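Local structure of PipY (Synechococcus elongatus, 5NLC) at residues R109-D122 with Q145-L159. The protein binds pyridoxal 5'-phosphate and is probably involved in keeping the cellular supply of this cofactor in balance. Numbering follows the deposited sequence. Where two conformers were deposited one is given.
Sequences RSPKLCLQVKLLPD and QVQIRGLMVIAPLGL
Neighbouring parallel strands of the modified TIM barrel, 112-116 and 147-152, meet as the two arms of a beta-alpha-beta unit whose crossover carries helix 130-141. Backbone bonds pair them from Gln147 N to Pro111 O as far as Val117 N to Met152 O (3.1 Å), with a beta bulge at Arg149-Gly150: Arg149 N bonds to Leu113 O at 2.8 Å, yet Leu115 N takes Gly150 O, and Gly150 N is buried without a partner. The bent Arg149 runs beside Lys112, whose CD lies at the guanidinium edge, while NH1 and NE bond to Thr188 OG1 and Arg186 O. On the helix side, Leu115 CD1 meets Ile148 CG2 at 3.9 Å and Leu151 CD2 reaches Val117 CG2; Leu133 packs on Leu115 and Val117, Leu140 on Ile148. The other face carries Cys114, Gln116 and Met152, the last close to Arg210, which binds pyridoxal phosphate, absent from this model. Where the strands begin, Gln147 sets CG anti to its carbonyl carbon (chi1 -62°) and extends beside Lys112; NE2 reaches Ser110 O at 3.1 Å, a bent bond from above the carbonyl plane. An alanine in place of Gln147 would probably deprive Ser110 O of this donor and uncover the flank of Lys112. Beyond the strands Leu120 CD1 packs on Leu159 CD2, the Asp122 carboxylate lies against Pro156, and one water donates to both Asp122 OD2 (2.6 Å) and Ile154 O.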
loop_
_atom_site.group_PDB
_atom_site.type_symbol
_atom_site.label_atom_id
_atom_site.label_comp_id
_atom_site.label_asym_id
_atom_site.label_seq_id
_atom_site.Cartn_x
_atom_site.Cartn_y
_atom_site.Cartn_z
ATOM N N ARG A 109 5.028 -16.368 8.756
ATOM C CA ARG A 109 4.182 -15.174 8.597
ATOM C C ARG A 109 3.701 -15.111 7.162
ATOM O O ARG A 109 4.195 -15.821 6.319
ATOM C CB ARG A 109 4.907 -13.873 8.968
ATOM C CG ARG A 109 5.382 -13.709 10.412
ATOM C CD ARG A 109 4.323 -13.961 11.489
ATOM N NE ARG A 109 4.844 -13.817 12.860
ATOM C CZ ARG A 109 5.226 -14.794 13.674
ATOM N NH1 ARG A 109 5.204 -16.063 13.343
ATOM N NH2 ARG A 109 5.647 -14.468 14.876
ATOM N N SER A 110 2.690 -14.258 6.908
ATOM C CA SER A 110 2.136 -14.126 5.579
ATOM C C SER A 110 1.786 -12.672 5.333
ATOM O O SER A 110 0.631 -12.272 5.578
ATOM C CB SER A 110 0.874 -14.947 5.511
ATOM O OG SER A 110 0.444 -15.026 4.173
ATOM N N PRO A 111 2.752 -11.876 4.833
ATOM C CA PRO A 111 2.342 -10.464 4.517
ATOM C C PRO A 111 1.338 -10.380 3.381
ATOM O O PRO A 111 1.429 -11.180 2.431
ATOM C CB PRO A 111 3.646 -9.809 4.103
ATOM C CG PRO A 111 4.505 -10.935 3.669
ATOM C CD PRO A 111 4.170 -12.100 4.545
ATOM N N LYS A 112 0.429 -9.395 3.457
ATOM C CA LYS A 112 -0.389 -9.031 2.351
ATOM C C LYS A 112 0.370 -8.025 1.450
ATOM O O LYS A 112 0.987 -7.056 1.949
ATOM C CB LYS A 112 -1.742 -8.506 2.834
ATOM C CG LYS A 112 -2.606 -9.616 3.377
ATOM C CD LYS A 112 -3.816 -9.094 4.080
ATOM C CE LYS A 112 -4.112 -9.866 5.354
ATOM N NZ LYS A 112 -5.592 -9.777 5.597
ATOM N N LEU A 113 0.369 -8.279 0.126
ATOM C CA LEU A 113 1.226 -7.585 -0.831
ATOM C C LEU A 113 0.384 -6.931 -1.881
ATOM O O LEU A 113 -0.630 -7.503 -2.321
ATOM C CB LEU A 113 2.189 -8.531 -1.501
ATOM C CG LEU A 113 3.041 -9.429 -0.600
ATOM C CD1 LEU A 113 3.976 -10.209 -1.483
ATOM C CD2 LEU A 113 3.872 -8.691 0.387
ATOM N N CYS A 114 0.762 -5.704 -2.215
ATOM C CA CYS A 114 0.430 -5.142 -3.498
ATOM C C CYS A 114 1.686 -5.143 -4.368
ATOM O O CYS A 114 2.847 -4.980 -3.910
ATOM C CB CYS A 114 -0.199 -3.738 -3.395
ATOM S SG CYS A 114 -1.806 -3.743 -2.533
ATOM N N LEU A 115 1.447 -5.356 -5.644
ATOM C CA LEU A 115 2.502 -5.282 -6.628
ATOM C C LEU A 115 2.488 -3.868 -7.229
ATOM O O LEU A 115 1.479 -3.439 -7.820
ATOM C CB LEU A 115 2.233 -6.307 -7.706
ATOM C CG LEU A 115 2.068 -7.735 -7.187
ATOM C CD1 LEU A 115 1.764 -8.654 -8.372
ATOM C CD2 LEU A 115 3.335 -8.188 -6.524
ATOM N N GLN A 116 3.592 -3.175 -7.083
ATOM C CA GLN A 116 3.750 -1.810 -7.513
ATOM C C GLN A 116 4.195 -1.844 -8.957
ATOM O O GLN A 116 5.307 -2.280 -9.241
ATOM C CB GLN A 116 4.814 -1.115 -6.717
ATOM C CG GLN A 116 4.936 0.381 -7.025
ATOM C CD GLN A 116 5.970 1.081 -6.200
ATOM O OE1 GLN A 116 6.088 0.850 -5.025
ATOM N NE2 GLN A 116 6.615 2.081 -6.788
ATOM N N VAL A 117 3.326 -1.361 -9.847
ATOM C CA VAL A 117 3.483 -1.473 -11.273
ATOM C C VAL A 117 3.736 -0.085 -11.846
ATOM O O VAL A 117 3.046 0.866 -11.514
ATOM C CB VAL A 117 2.190 -2.002 -11.926
ATOM C CG1 VAL A 117 2.392 -2.195 -13.435
ATOM C CG2 VAL A 117 1.854 -3.336 -11.338
ATOM N N LYS A 118 4.677 -0.014 -12.776
ATOM C CA LYS A 118 5.038 1.213 -13.438
ATOM C C LYS A 118 4.369 1.188 -14.819
ATOM O O LYS A 118 4.840 0.568 -15.736
ATOM C CB LYS A 118 6.564 1.344 -13.544
ATOM C CG LYS A 118 7.031 2.594 -14.245
ATOM C CD LYS A 118 8.554 2.745 -14.317
ATOM C CE LYS A 118 9.119 3.205 -12.993
ATOM N NZ LYS A 118 10.591 3.462 -13.135
ATOM N N LEU A 119 3.260 1.876 -14.917
ATOM C CA LEU A 119 2.536 2.030 -16.133
ATOM C C LEU A 119 2.983 3.248 -16.965
ATOM O O LEU A 119 2.607 3.361 -18.098
ATOM C CB LEU A 119 1.046 2.152 -15.781
ATOM C CG LEU A 119 0.343 0.874 -15.276
ATOM C CD1 LEU A 119 -1.047 1.242 -14.798
ATOM C CD2 LEU A 119 0.221 -0.124 -16.395
ATOM N N LEU A 120 3.738 4.166 -16.387
ATOM C CA LEU A 120 4.297 5.325 -17.071
ATOM C C LEU A 120 5.787 5.472 -16.749
ATOM O O LEU A 120 6.215 5.114 -15.629
ATOM C CB LEU A 120 3.553 6.608 -16.622
ATOM C CG LEU A 120 2.150 6.834 -17.193
ATOM C CD1 LEU A 120 1.530 8.040 -16.483
ATOM C CD2 LEU A 120 2.249 7.090 -18.696
ATOM N N PRO A 121 6.569 6.087 -17.673
ATOM C CA PRO A 121 7.973 6.367 -17.341
ATOM C C PRO A 121 8.079 7.205 -16.060
ATOM O O PRO A 121 7.267 8.108 -15.841
ATOM C CB PRO A 121 8.461 7.170 -18.561
ATOM C CG PRO A 121 7.620 6.650 -19.690
ATOM C CD PRO A 121 6.261 6.523 -19.054
ATOM N N ASP A 122 9.043 6.859 -15.209
ATOM C CA ASP A 122 9.274 7.609 -13.993
ATOM C C ASP A 122 10.721 7.403 -13.546
ATOM O O ASP A 122 11.071 6.337 -13.080
ATOM C CB ASP A 122 8.292 7.166 -12.902
ATOM C CG ASP A 122 8.267 8.114 -11.672
ATOM O OD1 ASP A 122 9.130 9.013 -11.555
ATOM O OD2 ASP A 122 7.373 7.923 -10.788
ATOM N N GLN A 145 3.543 -18.489 0.623
ATOM C CA GLN A 145 3.689 -17.890 1.953
ATOM C C GLN A 145 3.354 -16.395 2.011
ATOM O O GLN A 145 3.668 -15.752 3.027
ATOM C CB GLN A 145 5.126 -17.985 2.411
ATOM C CG GLN A 145 5.842 -19.279 2.109
ATOM C CD GLN A 145 5.225 -20.429 2.841
ATOM O OE1 GLN A 145 4.582 -20.248 3.874
ATOM N NE2 GLN A 145 5.436 -21.589 2.347
ATOM N N VAL A 146 2.961 -15.804 0.910
ATOM C CA VAL A 146 2.488 -14.422 0.911
ATOM C C VAL A 146 1.102 -14.380 0.408
ATOM O O VAL A 146 0.687 -15.346 -0.206
ATOM C CB VAL A 146 3.380 -13.569 0.033
ATOM C CG1 VAL A 146 4.769 -13.375 0.679
ATOM C CG2 VAL A 146 3.468 -14.119 -1.387
ATOM N N GLN A 147 0.405 -13.234 0.560
ATOM C CA GLN A 147 -0.978 -13.085 0.051
ATOM C C GLN A 147 -0.959 -11.918 -0.877
ATOM O O GLN A 147 -0.997 -10.772 -0.422
ATOM C CB GLN A 147 -2.004 -12.864 1.172
ATOM C CG GLN A 147 -2.107 -14.040 2.157
ATOM C CD GLN A 147 -2.857 -13.634 3.401
ATOM O OE1 GLN A 147 -4.059 -13.599 3.378
ATOM N NE2 GLN A 147 -2.145 -13.213 4.447
ATOM N N ILE A 148 -0.862 -12.188 -2.170
ATOM C CA ILE A 148 -0.864 -11.074 -3.186
ATOM C C ILE A 148 -2.294 -10.591 -3.331
ATOM O O ILE A 148 -3.152 -11.401 -3.636
ATOM C CB ILE A 148 -0.253 -11.551 -4.517
ATOM C CG1 ILE A 148 1.213 -11.877 -4.297
ATOM C CG2 ILE A 148 -0.364 -10.427 -5.575
ATOM C CD1 ILE A 148 1.790 -12.723 -5.426
ATOM N N ARG A 149 -2.591 -9.306 -3.083
ATOM C CA ARG A 149 -3.987 -8.881 -3.027
ATOM C C ARG A 149 -4.330 -7.792 -4.022
ATOM O O ARG A 149 -5.509 -7.437 -4.145
ATOM C CB ARG A 149 -4.284 -8.347 -1.603
ATOM C CG ARG A 149 -4.176 -9.417 -0.524
ATOM C CD ARG A 149 -5.072 -10.625 -0.761
ATOM N NE ARG A 149 -6.432 -10.178 -0.929
ATOM C CZ ARG A 149 -7.199 -9.708 0.064
ATOM N NH1 ARG A 149 -8.440 -9.305 -0.245
ATOM N NH2 ARG A 149 -6.758 -9.661 1.362
ATOM N N GLY A 150 -3.353 -7.295 -4.741
ATOM C CA GLY A 150 -3.641 -6.200 -5.722
ATOM C C GLY A 150 -2.468 -5.466 -6.274
ATOM O O GLY A 150 -1.398 -5.968 -6.230
ATOM N N LEU A 151 -2.726 -4.244 -6.835
ATOM C CA LEU A 151 -1.740 -3.440 -7.480
ATOM C C LEU A 151 -1.622 -2.118 -6.752
ATOM O O LEU A 151 -2.643 -1.646 -6.224
ATOM C CB LEU A 151 -2.124 -3.110 -8.939
ATOM C CG LEU A 151 -2.297 -4.246 -9.892
ATOM C CD1 LEU A 151 -2.416 -3.633 -11.296
ATOM C CD2 LEU A 151 -1.125 -5.206 -9.810
ATOM N N MET A 152 -0.398 -1.591 -6.698
ATOM C CA MET A 152 -0.138 -0.234 -6.280
ATOM C C MET A 152 0.336 0.576 -7.507
ATOM O O MET A 152 1.207 0.170 -8.206
ATOM C CB MET A 152 0.908 -0.154 -5.182
ATOM C CG MET A 152 1.168 1.265 -4.655
ATOM S SD MET A 152 2.505 1.422 -3.481
ATOM C CE MET A 152 1.881 2.768 -2.496
ATOM N N VAL A 153 -0.270 1.746 -7.733
ATOM C CA VAL A 153 0.174 2.652 -8.780
ATOM C C VAL A 153 0.398 4.049 -8.215
ATOM O O VAL A 153 -0.483 4.556 -7.502
ATOM C CB VAL A 153 -0.905 2.646 -9.867
ATOM C CG1 VAL A 153 -0.714 3.733 -10.825
ATOM C CG2 VAL A 153 -0.826 1.328 -10.611
ATOM N N ILE A 154 1.578 4.636 -8.465
ATOM C CA ILE A 154 1.917 5.948 -7.958
ATOM C C ILE A 154 2.197 6.810 -9.182
ATOM O O ILE A 154 3.026 6.447 -10.031
ATOM C CB ILE A 154 3.177 5.930 -7.069
ATOM C CG1 ILE A 154 3.040 4.843 -5.969
ATOM C CG2 ILE A 154 3.493 7.341 -6.622
ATOM C CD1 ILE A 154 4.251 4.759 -5.069
ATOM N N ALA A 155 1.514 7.939 -9.277
ATOM C CA ALA A 155 1.732 8.827 -10.422
ATOM C C ALA A 155 3.098 9.481 -10.303
ATOM O O ALA A 155 3.518 9.812 -9.170
ATOM C CB ALA A 155 0.644 9.885 -10.455
ATOM N N PRO A 156 3.855 9.619 -11.424
ATOM C CA PRO A 156 5.079 10.372 -11.433
ATOM C C PRO A 156 4.855 11.768 -10.910
ATOM O O PRO A 156 3.753 12.320 -11.093
ATOM C CB PRO A 156 5.442 10.424 -12.920
ATOM C CG PRO A 156 4.924 9.119 -13.454
ATOM C CD PRO A 156 3.645 8.909 -12.697
ATOM N N LEU A 157 5.870 12.343 -10.245
ATOM C CA LEU A 157 5.669 13.698 -9.701
ATOM C C LEU A 157 5.473 14.608 -10.899
ATOM O O LEU A 157 6.111 14.405 -11.964
ATOM C CB LEU A 157 6.831 14.156 -8.805
ATOM C CG LEU A 157 7.166 13.229 -7.616
ATOM C CD1 LEU A 157 8.368 13.761 -6.806
ATOM C CD2 LEU A 157 5.953 12.982 -6.720
ATOM N N GLY A 158 4.532 15.539 -10.773
ATOM C CA GLY A 158 4.295 16.525 -11.818
ATOM C C GLY A 158 3.365 16.077 -12.942
ATOM O O GLY A 158 3.077 16.863 -13.826
ATOM N N LEU A 159 2.886 14.836 -12.919
ATOM C CA LEU A 159 1.822 14.401 -13.830
ATOM C C LEU A 159 0.581 15.363 -13.747
ATOM O O LEU A 159 0.178 15.798 -12.660
ATOM C CB LEU A 159 1.390 12.977 -13.422
ATOM C CG LEU A 159 0.991 12.069 -14.552
ATOM C CD1 LEU A 159 2.143 11.871 -15.522
ATOM C CD2 LEU A 159 0.428 10.766 -14.036
HETATM O O HOH W 1 3.714 -18.384 5.618
HETATM O O HOH W 2 3.518 3.052 -9.951
HETATM O O HOH W 3 5.655 5.970 -10.656
HETATM O O HOH W 4 8.412 11.229 -10.226
HETATM O O HOH W 5 6.175 9.257 -8.343
#